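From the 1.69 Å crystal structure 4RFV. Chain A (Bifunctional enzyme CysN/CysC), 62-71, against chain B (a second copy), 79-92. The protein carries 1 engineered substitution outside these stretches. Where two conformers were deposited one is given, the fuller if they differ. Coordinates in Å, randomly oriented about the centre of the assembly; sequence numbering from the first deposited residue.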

# COMPACT_ATOMS: atom_id res chain seq x y z
N ASN A 62 -12.88 2.30 -1.68
CA ASN A 62 -12.01 3.22 -2.41
C ASN A 62 -11.06 2.44 -3.34
O ASN A 62 -10.88 2.85 -4.47
N LEU A 63 -10.48 1.33 -2.86
CA LEU A 63 -9.55 0.51 -3.66
C LEU A 63 -10.22 -0.06 -4.90
O LEU A 63 -9.56 -0.29 -5.94
N ARG A 64 -11.52 -0.34 -4.81
CA ARG A 64 -12.26 -0.82 -5.95
C ARG A 64 -12.23 0.07 -7.17
O ARG A 64 -12.46 -0.41 -8.26
N HIS A 65 -11.99 1.38 -7.01
CA HIS A 65 -11.93 2.27 -8.13
C HIS A 65 -10.63 2.23 -8.93
O HIS A 65 -10.59 2.73 -10.04
N GLY A 66 -9.56 1.69 -8.35
CA GLY A 66 -8.20 1.77 -8.88
C GLY A 66 -7.59 0.37 -8.83
O GLY A 66 -7.84 -0.49 -9.72
N LEU A 67 -6.85 0.11 -7.76
CA LEU A 67 -6.16 -1.18 -7.55
C LEU A 67 -7.04 -2.38 -7.86
O LEU A 67 -6.63 -3.27 -8.62
N ASN A 68 -8.23 -2.42 -7.25
CA ASN A 68 -9.11 -3.56 -7.35
C ASN A 68 -10.28 -3.43 -8.35
O ASN A 68 -11.33 -4.05 -8.17
N ALA A 69 -10.05 -2.67 -9.41
CA ALA A 69 -11.10 -2.34 -10.40
C ALA A 69 -11.46 -3.56 -11.23
O ALA A 69 -12.51 -3.57 -11.90
N ASP A 70 -10.65 -4.60 -11.19
CA ASP A 70 -11.01 -5.87 -11.84
C ASP A 70 -12.05 -6.72 -11.14
O ASP A 70 -12.51 -7.70 -11.73
N LEU A 71 -12.38 -6.45 -9.88
CA LEU A 71 -13.27 -7.32 -9.13
C LEU A 71 -14.73 -6.83 -9.20
O LEU A 71 -15.00 -5.64 -9.29
N ALA B 79 0.50 -7.44 -17.75
CA ALA B 79 -0.11 -6.12 -17.83
C ALA B 79 -0.88 -5.74 -16.55
O ALA B 79 -0.76 -4.60 -16.04
N GLU B 80 -1.65 -6.68 -16.03
CA GLU B 80 -2.45 -6.43 -14.81
C GLU B 80 -1.53 -6.17 -13.62
O GLU B 80 -1.82 -5.32 -12.74
N ASN B 81 -0.46 -6.96 -13.53
CA ASN B 81 0.52 -6.80 -12.46
C ASN B 81 1.10 -5.37 -12.46
O ASN B 81 1.18 -4.72 -11.39
N LEU B 82 1.43 -4.87 -13.63
CA LEU B 82 1.92 -3.48 -13.78
C LEU B 82 0.85 -2.46 -13.44
O LEU B 82 1.11 -1.46 -12.76
N ARG B 83 -0.37 -2.71 -13.88
CA ARG B 83 -1.49 -1.79 -13.58
C ARG B 83 -1.67 -1.67 -12.06
O ARG B 83 -1.74 -0.57 -11.49
N ARG B 84 -1.67 -2.81 -11.40
CA ARG B 84 -1.83 -2.83 -9.93
C ARG B 84 -0.63 -2.17 -9.23
O ARG B 84 -0.83 -1.37 -8.29
N LEU B 85 0.58 -2.48 -9.69
CA LEU B 85 1.79 -1.88 -9.11
C LEU B 85 1.71 -0.36 -9.17
O LEU B 85 2.06 0.33 -8.21
N SER B 86 1.25 0.16 -10.30
CA SER B 86 1.12 1.62 -10.50
C SER B 86 0.15 2.24 -9.47
O SER B 86 0.41 3.31 -8.94
N HIS B 87 -0.95 1.55 -9.18
CA HIS B 87 -1.89 1.99 -8.12
C HIS B 87 -1.37 1.88 -6.71
O HIS B 87 -1.71 2.71 -5.88
N VAL B 88 -0.57 0.85 -6.44
CA VAL B 88 0.06 0.74 -5.14
C VAL B 88 1.05 1.90 -4.98
O VAL B 88 1.10 2.53 -3.92
N ALA B 89 1.80 2.21 -6.04
CA ALA B 89 2.72 3.35 -5.94
C ALA B 89 1.98 4.66 -5.61
O ALA B 89 2.44 5.45 -4.77
N THR B 90 0.85 4.92 -6.28
CA THR B 90 0.12 6.15 -6.08
C THR B 90 -0.45 6.15 -4.67
O THR B 90 -0.52 7.19 -4.02
N LEU B 91 -0.88 4.99 -4.18
CA LEU B 91 -1.42 4.94 -2.83
C LEU B 91 -0.35 5.31 -1.82
O LEU B 91 -0.60 6.07 -0.90
N LEU B 92 0.83 4.74 -1.99
CA LEU B 92 1.92 5.03 -1.06
C LEU B 92 2.39 6.48 -1.17
O LEU B 92 2.72 7.10 -0.14

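A glycine packs its CA over the face of a histidine: the CA of G66(A) sits 3.7 Å from the centroid of the H87(B) ring, with G66(A) CA to H87(B) CE1 at 3.4 Å. The approach depends on the missing side chain, since a CB on G66(A) would come within 2.9 Å of H87(B) ND1, a clash. H87(B) (chi1 m) points toward chain A, and the backbone N of L67(A) lies over the same ring face. Beside it R83(B), t at chi1 and chi2 and p at chi3, reads the turn backbone: NH1 donates to G66(A) O (2.9 Å, nearly straight) and NH2 to L67(A) O (2.9 Å), both acceptors near the guanidinium plane. E80(B) (t, p) steadies this arm, its OE1 accepting from R83(B) NE and its OE2 from R83(B) NH2, each at 2.8 Å; OE2 also takes R84(B) NE at 2.8 Å. D70(A) (chi1 p) points toward the helix and joins the cluster through a weak, salt-bridged hydrogen bond from R84(B) NH2 to its OD2 (3.3 Å). These arginines offset the like charges of D70(A) OD2 and E80(B) OE2, 3.8 Å apart. L67(A) (t, p) adds an apolar contact, its CD1 reaching R84(B) CB at 3.6 Å and V88(B) CG2 at 3.9 Å. Farther along, L63(A) CD2 meets L91(B) CD2 at 4.3 Å.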

# COMPACT_ATOMS: atom_id res chain seq x y z
CB ASN A 62 -11.14 4.02 -1.43
CG ASN A 62 -11.93 5.00 -0.59
OD1 ASN A 62 -12.98 5.47 -0.98
ND2 ASN A 62 -11.41 5.29 0.62
CB LEU A 63 -8.98 -0.65 -2.84
CG LEU A 63 -8.06 -0.41 -1.63
CD1 LEU A 63 -7.57 -1.73 -1.08
CD2 LEU A 63 -6.91 0.47 -2.00
CB ARG A 64 -13.69 -1.19 -5.57
CG ARG A 64 -13.79 -2.53 -4.82
CD ARG A 64 -15.23 -2.82 -4.46
NE ARG A 64 -15.49 -4.15 -3.94
CZ ARG A 64 -15.68 -5.24 -4.68
NH1 ARG A 64 -15.59 -5.21 -6.01
NH2 ARG A 64 -15.98 -6.38 -4.07
CB HIS A 65 -12.19 3.71 -7.67
CG HIS A 65 -13.48 3.87 -6.95
ND1 HIS A 65 -14.67 3.42 -7.45
CD2 HIS A 65 -13.77 4.45 -5.75
CE1 HIS A 65 -15.64 3.68 -6.59
NE2 HIS A 65 -15.11 4.28 -5.54
CB LEU A 67 -5.57 -1.25 -6.15
CG LEU A 67 -4.87 -2.53 -5.74
CD1 LEU A 67 -3.66 -2.82 -6.63
CD2 LEU A 67 -4.46 -2.55 -4.28
CB ASN A 68 -9.57 -3.95 -5.96
CG ASN A 68 -8.42 -4.44 -5.10
OD1 ASN A 68 -7.42 -4.93 -5.62
ND2 ASN A 68 -8.54 -4.27 -3.79
CB ALA A 69 -10.61 -1.20 -11.28
CB ASP A 70 -9.75 -6.72 -12.11
CG ASP A 70 -8.99 -7.11 -10.82
OD1 ASP A 70 -8.83 -6.25 -9.91
OD2 ASP A 70 -8.47 -8.27 -10.75
CB LEU A 71 -12.86 -7.39 -7.69
CG LEU A 71 -11.48 -8.04 -7.43
CD1 LEU A 71 -11.11 -7.84 -5.97
CD2 LEU A 71 -11.54 -9.50 -7.83
CB ALA B 79 -1.03 -6.02 -19.04
CB GLU B 80 -3.38 -7.62 -14.58
CG GLU B 80 -4.24 -7.55 -13.33
CD GLU B 80 -5.14 -6.32 -13.26
OE1 GLU B 80 -5.37 -5.63 -14.32
OE2 GLU B 80 -5.63 -6.09 -12.13
CB ASN B 81 1.62 -7.87 -12.52
CG ASN B 81 2.53 -7.82 -11.34
OD1 ASN B 81 2.10 -8.12 -10.23
ND2 ASN B 81 3.80 -7.50 -11.55
CB LEU B 82 2.45 -3.25 -15.18
CG LEU B 82 3.85 -3.84 -15.46
CD1 LEU B 82 4.36 -3.42 -16.83
CD2 LEU B 82 4.88 -3.48 -14.40
CB ARG B 83 -2.76 -2.29 -14.25
CG ARG B 83 -3.95 -1.33 -14.23
CD ARG B 83 -5.27 -1.97 -14.57
NE ARG B 83 -5.71 -2.93 -13.57
CZ ARG B 83 -6.28 -2.60 -12.40
NH1 ARG B 83 -6.46 -1.32 -12.10
NH2 ARG B 83 -6.65 -3.56 -11.51
CB ARG B 84 -1.98 -4.24 -9.42
CG ARG B 84 -3.29 -4.84 -9.82
CD ARG B 84 -3.41 -6.20 -9.19
NE ARG B 84 -4.38 -7.07 -9.83
CZ ARG B 84 -4.56 -8.33 -9.44
NH1 ARG B 84 -3.90 -8.78 -8.39
NH2 ARG B 84 -5.40 -9.13 -10.06
CB LEU B 85 3.03 -2.42 -9.84
CG LEU B 85 4.42 -1.85 -9.55
CD1 LEU B 85 4.79 -2.26 -8.16
CD2 LEU B 85 5.47 -2.33 -10.55
CB SER B 86 0.73 1.96 -11.94
OG SER B 86 -0.65 1.82 -12.24
CB HIS B 87 -3.23 1.27 -8.21
CG HIS B 87 -4.07 1.73 -9.34
ND1 HIS B 87 -4.76 2.93 -9.32
CD2 HIS B 87 -4.35 1.16 -10.54
CE1 HIS B 87 -5.44 3.06 -10.44
NE2 HIS B 87 -5.21 2.00 -11.20
CB VAL B 88 0.74 -0.62 -4.96
CG1 VAL B 88 1.46 -0.67 -3.62
CG2 VAL B 88 -0.28 -1.77 -5.02
CB ALA B 89 3.55 3.50 -7.24
CB THR B 90 -0.97 6.44 -7.11
OG1 THR B 90 -1.96 5.41 -7.15
CG2 THR B 90 -0.40 6.61 -8.49
CB LEU B 91 -1.96 3.51 -2.52
CG LEU B 91 -2.40 3.22 -1.08
CD1 LEU B 91 -3.48 4.19 -0.71
CD2 LEU B 91 -2.94 1.82 -0.99
CB LEU B 92 3.09 4.08 -1.29
CG LEU B 92 2.87 2.60 -0.90
CD1 LEU B 92 4.14 1.85 -1.19
CD2 LEU B 92 2.42 2.43 0.55